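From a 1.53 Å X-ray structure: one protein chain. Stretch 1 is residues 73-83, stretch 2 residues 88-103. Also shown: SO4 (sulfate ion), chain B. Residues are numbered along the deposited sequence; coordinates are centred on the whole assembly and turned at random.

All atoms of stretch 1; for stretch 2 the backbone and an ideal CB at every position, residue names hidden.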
# COMPACT_ATOMS: atom_id res chain seq x y z
N LEU A 73 -11.58 -1.65 14.93
CA LEU A 73 -11.69 -3.03 14.48
C LEU A 73 -10.31 -3.67 14.48
O LEU A 73 -9.30 -2.98 14.45
CB LEU A 73 -12.20 -3.10 13.03
CG LEU A 73 -13.63 -2.73 12.65
CD1 LEU A 73 -13.74 -2.69 11.12
CD2 LEU A 73 -14.60 -3.76 13.23
N PRO A 74 -10.25 -5.01 14.54
CA PRO A 74 -8.93 -5.64 14.52
C PRO A 74 -8.34 -5.38 13.13
O PRO A 74 -9.08 -5.29 12.14
CB PRO A 74 -9.24 -7.12 14.77
CG PRO A 74 -10.65 -7.28 14.26
CD PRO A 74 -11.32 -6.02 14.74
N VAL A 75 -7.02 -5.23 13.06
CA VAL A 75 -6.33 -4.94 11.81
C VAL A 75 -5.55 -6.17 11.34
O VAL A 75 -4.74 -6.72 12.09
CB VAL A 75 -5.35 -3.76 12.00
CG1 VAL A 75 -4.66 -3.43 10.69
CG2 VAL A 75 -6.11 -2.54 12.53
N ALA A 76 -5.80 -6.59 10.10
CA ALA A 76 -5.14 -7.76 9.55
C ALA A 76 -3.74 -7.52 8.99
O ALA A 76 -3.53 -7.55 7.78
CB ALA A 76 -6.02 -8.41 8.48
N TYR A 77 -2.77 -7.29 9.88
CA TYR A 77 -1.39 -7.09 9.46
C TYR A 77 -0.90 -8.40 8.86
O TYR A 77 -1.18 -9.48 9.39
CB TYR A 77 -0.52 -6.71 10.67
CG TYR A 77 -0.84 -5.35 11.24
CD1 TYR A 77 -0.49 -4.18 10.55
CD2 TYR A 77 -1.52 -5.22 12.45
CE1 TYR A 77 -0.81 -2.93 11.06
CE2 TYR A 77 -1.85 -3.97 12.96
CZ TYR A 77 -1.49 -2.83 12.26
OH TYR A 77 -1.82 -1.59 12.75
N LEU A 78 -0.17 -8.31 7.76
CA LEU A 78 0.33 -9.50 7.08
C LEU A 78 1.84 -9.60 7.16
O LEU A 78 2.53 -8.61 7.38
CB LEU A 78 -0.05 -9.46 5.59
CG LEU A 78 -1.49 -9.13 5.19
CD1 LEU A 78 -1.54 -8.91 3.68
CD2 LEU A 78 -2.42 -10.26 5.60
N ASN A 79 2.36 -10.81 6.98
CA ASN A 79 3.80 -10.97 6.93
C ASN A 79 4.06 -10.82 5.44
O ASN A 79 4.01 -11.79 4.68
CB ASN A 79 4.25 -12.35 7.40
CG ASN A 79 5.75 -12.53 7.28
OD1 ASN A 79 6.51 -11.64 7.62
ND2 ASN A 79 6.17 -13.69 6.78
N GLN A 80 4.29 -9.58 5.02
CA GLN A 80 4.52 -9.27 3.62
C GLN A 80 5.84 -9.83 3.13
O GLN A 80 6.88 -9.63 3.76
CB GLN A 80 4.46 -7.75 3.42
CG GLN A 80 3.11 -7.18 3.86
CD GLN A 80 3.05 -5.67 3.94
OE1 GLN A 80 2.04 -5.10 4.35
NE2 GLN A 80 4.14 -5.00 3.56
N ILE A 81 5.80 -10.52 2.00
CA ILE A 81 6.99 -11.12 1.42
C ILE A 81 7.16 -10.77 -0.06
O ILE A 81 7.83 -11.49 -0.80
CB ILE A 81 6.96 -12.66 1.58
CG1 ILE A 81 5.67 -13.23 0.98
CG2 ILE A 81 7.08 -13.03 3.04
CD1 ILE A 81 5.63 -14.74 0.92
N HIS A 82 6.55 -9.66 -0.46
CA HIS A 82 6.63 -9.19 -1.84
C HIS A 82 6.13 -10.21 -2.85
O HIS A 82 6.65 -10.33 -3.97
CB HIS A 82 8.07 -8.76 -2.15
CG HIS A 82 8.48 -7.53 -1.41
ND1 HIS A 82 8.31 -6.26 -1.92
CD2 HIS A 82 9.01 -7.37 -0.17
CE1 HIS A 82 8.71 -5.37 -1.03
NE2 HIS A 82 9.14 -6.02 0.04
N SER A 83 5.09 -10.94 -2.45
CA SER A 83 4.45 -11.95 -3.26
C SER A 83 3.24 -11.31 -3.94
O SER A 83 3.02 -10.10 -3.85
CB SER A 83 3.94 -13.10 -2.39
OG SER A 83 2.80 -12.69 -1.64
N UNK A 88 -8.06 -13.59 2.66
CA UNK A 88 -9.26 -12.96 3.18
C UNK A 88 -8.82 -12.37 4.51
O UNK A 88 -8.33 -13.08 5.39
CB UNK A 88 -10.43 -13.94 3.32
N UNK A 89 -8.98 -11.06 4.67
CA UNK A 89 -8.56 -10.39 5.89
C UNK A 89 -9.16 -10.99 7.14
O UNK A 89 -8.49 -11.09 8.17
CB UNK A 89 -8.92 -8.91 5.82
N UNK A 90 -10.42 -11.41 7.06
CA UNK A 90 -11.12 -11.99 8.20
C UNK A 90 -10.48 -13.30 8.66
O UNK A 90 -10.66 -13.70 9.81
CB UNK A 90 -12.59 -12.23 7.85
N UNK A 91 -9.73 -13.95 7.77
CA UNK A 91 -9.07 -15.21 8.11
C UNK A 91 -7.60 -15.01 8.45
O UNK A 91 -6.93 -15.95 8.90
CB UNK A 91 -9.20 -16.20 6.95
N UNK A 92 -7.09 -13.81 8.24
CA UNK A 92 -5.69 -13.51 8.51
C UNK A 92 -5.38 -13.11 9.95
O UNK A 92 -4.23 -12.81 10.28
CB UNK A 92 -5.23 -12.39 7.58
N UNK A 93 -6.40 -13.11 10.81
CA UNK A 93 -6.23 -12.71 12.20
C UNK A 93 -5.77 -13.77 13.19
O UNK A 93 -5.14 -13.46 14.19
CB UNK A 93 -7.56 -12.15 12.70
N UNK A 94 -6.06 -15.03 12.93
CA UNK A 94 -5.66 -16.07 13.87
C UNK A 94 -4.30 -16.68 13.56
O UNK A 94 -4.05 -17.84 13.92
CB UNK A 94 -6.72 -17.18 13.89
N UNK A 95 -3.42 -15.92 12.92
CA UNK A 95 -2.10 -16.42 12.58
C UNK A 95 -1.65 -15.67 11.34
O UNK A 95 -2.20 -15.85 10.26
CB UNK A 95 -2.10 -17.93 12.36
N UNK A 96 -0.64 -14.81 11.51
CA UNK A 96 -0.11 -13.99 10.42
C UNK A 96 0.31 -14.80 9.20
O UNK A 96 1.27 -15.56 9.25
CB UNK A 96 1.09 -13.18 10.92
N UNK A 97 -0.42 -14.64 8.09
CA UNK A 97 -0.14 -15.34 6.83
C UNK A 97 0.95 -14.65 6.02
O UNK A 97 1.18 -13.44 6.17
CB UNK A 97 -1.41 -15.44 5.99
N UNK A 98 1.63 -15.41 5.17
CA UNK A 98 2.65 -14.86 4.29
C UNK A 98 1.84 -14.41 3.08
O UNK A 98 1.44 -15.22 2.25
CB UNK A 98 3.75 -15.86 3.94
N UNK A 99 1.57 -13.11 3.00
CA UNK A 99 0.78 -12.59 1.91
C UNK A 99 1.04 -11.10 1.75
O UNK A 99 1.60 -10.47 2.64
CB UNK A 99 -0.71 -12.86 2.14
N UNK A 100 0.60 -10.55 0.62
CA UNK A 100 0.82 -9.14 0.36
C UNK A 100 -0.41 -8.34 -0.02
O UNK A 100 -0.31 -7.21 -0.48
CB UNK A 100 1.86 -9.00 -0.76
N UNK A 101 -1.58 -8.93 0.20
CA UNK A 101 -2.85 -8.25 -0.08
C UNK A 101 -3.96 -8.97 0.65
O UNK A 101 -3.85 -10.17 0.93
CB UNK A 101 -3.14 -8.20 -1.58
N UNK A 102 -5.02 -8.25 0.98
CA UNK A 102 -6.16 -8.87 1.63
C UNK A 102 -7.44 -8.21 1.16
O UNK A 102 -7.44 -7.05 0.71
CB UNK A 102 -6.04 -8.78 3.15
N UNK A 103 -8.53 -8.96 1.23
CA UNK A 103 -9.84 -8.48 0.82
C UNK A 103 -10.85 -8.74 1.93
O UNK A 103 -10.63 -9.59 2.79
CB UNK A 103 -10.28 -9.15 -0.48
S SO4 B . 10.41 -4.68 3.38
O1 SO4 B . 11.39 -5.77 3.58
O2 SO4 B . 9.85 -4.27 4.69
O3 SO4 B . 11.07 -3.53 2.75
O4 SO4 B . 9.31 -5.15 2.52

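Positions 88, 90 and 91 have no atom of stretch 1 near their ideal CB, so this contact hardly restricts them, and polar side chains would serve. They are Asn88, Ala90 and Glu91; Asn88 ND2 donates to Glu91 OE1 at 3.0 Å, closing the turn on itself.

At position 89 the ideal CB lies 4.0 Å from Ala76 CB, which favours something small and apolar. It is Ala89, packed against Ala76. Position 92 points toward stretch 1, its ideal CB 4.0 Å from Leu78 CD2 and 4.2 Å from Ala76 CB. A small apolar group suits this spot, and Ala92 adds its methyl to that apolar cluster.

From position 93 CA-to-CB runs sideways with nothing close, yet Pro74 and Ala76 offer apolar surface to a longer side chain. Leu93 reaches it: CD1 comes 3.8 Å from Pro74 CG and CD2 3.7 Å from Ala76 CB.

Position 94 has room for a side chain, and stretch 1 does not dictate Gly94. Position 95 is different: at phi 152°, psi 111° a CB would jam against the preceding carbonyl O, so glycine is called for, and Gly95 is found.

The ideal CB of position 96 sits 4.6 Å from Tyr77 O and 4.8 Å from Asn79 N; a small or branched, partly polar residue would fit. Thr96 lays CG2 3.7 Å from Asn79 CB, while a water links its OG1 to Tyr77 O.

At position 97 the carbonyl matters most, accepting from Asn79 N (N to O, 3.0 Å). The phi of -83° permits proline, among many others, and Pro97 brings CD within 4.5 Å of Leu78 CD2.

Position 98 lies beside Asn79, whose amide can donate; a short acceptor is apt. Asp98 OD1 takes a nearly straight hydrogen bond from Asn79 ND2 at 2.7 Å, and its CB touches Ile81 CD1 at 3.7 Å.

CA-to-CB at position 99 points away, though Leu78 CD1 is 4.3 Å from the ideal CB. Small apolar residues suit, and Ala99 also donates its N to Asn79 O at 3.2 Å.

Position 100 faces a turn rich in free N-H groups, ideal for a short carboxylate. Asp100 OD2 accepts from Ile81 N (3.1 Å), Ser83 N (2.8 Å) and Ser83 OG (2.7 Å), and OD1 from His82 N (2.9 Å), so one side chain holds the turn.

Position 101 points away and is Ala101. Position 102 points toward Leu78 CD1, 4.5 Å from its ideal CB; a small residue suits, and Ser102 OG donates to a water bound by Ala76 O. Position 103, out of reach, is Val103.

Stretch 2 88-103: NAAEALGGTPDADASV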
# COMPACT_ATOMS: atom_id res chain seq x y z
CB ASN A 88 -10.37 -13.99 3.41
CG ASN A 88 -11.02 -14.44 2.12
OD1 ASN A 88 -11.18 -13.66 1.19
ND2 ASN A 88 -11.42 -15.71 2.07
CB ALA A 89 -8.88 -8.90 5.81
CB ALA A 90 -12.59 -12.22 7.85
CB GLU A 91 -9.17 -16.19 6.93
CG GLU A 91 -10.57 -16.51 6.46
CD GLU A 91 -10.58 -17.50 5.31
OE1 GLU A 91 -9.95 -17.21 4.27
OE2 GLU A 91 -11.21 -18.56 5.44
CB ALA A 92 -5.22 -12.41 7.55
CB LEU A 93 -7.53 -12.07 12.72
CG LEU A 93 -8.08 -10.93 11.87
CD1 LEU A 93 -9.38 -10.43 12.50
CD2 LEU A 93 -7.07 -9.79 11.77
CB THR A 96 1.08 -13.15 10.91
OG1 THR A 96 0.71 -12.47 12.11
CG2 THR A 96 1.46 -12.12 9.85
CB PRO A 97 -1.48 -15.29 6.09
CG PRO A 97 -2.49 -14.88 7.15
CD PRO A 97 -1.71 -13.94 8.00
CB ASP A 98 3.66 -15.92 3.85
CG ASP A 98 4.61 -16.31 4.96
OD1 ASP A 98 4.55 -15.71 6.05
OD2 ASP A 98 5.42 -17.23 4.73
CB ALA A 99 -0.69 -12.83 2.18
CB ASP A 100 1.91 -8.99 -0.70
CG ASP A 100 3.28 -9.37 -0.17
OD1 ASP A 100 4.03 -8.46 0.26
OD2 ASP A 100 3.60 -10.58 -0.15
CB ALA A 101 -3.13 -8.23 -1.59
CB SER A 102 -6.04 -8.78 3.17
OG SER A 102 -6.30 -7.48 3.66
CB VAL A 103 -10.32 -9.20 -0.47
CG1 VAL A 103 -9.34 -8.98 -1.60
CG2 VAL A 103 -10.47 -10.69 -0.20
O HOH W 1 -4.26 -6.85 5.33
O HOH W 2 -0.60 -10.13 12.52
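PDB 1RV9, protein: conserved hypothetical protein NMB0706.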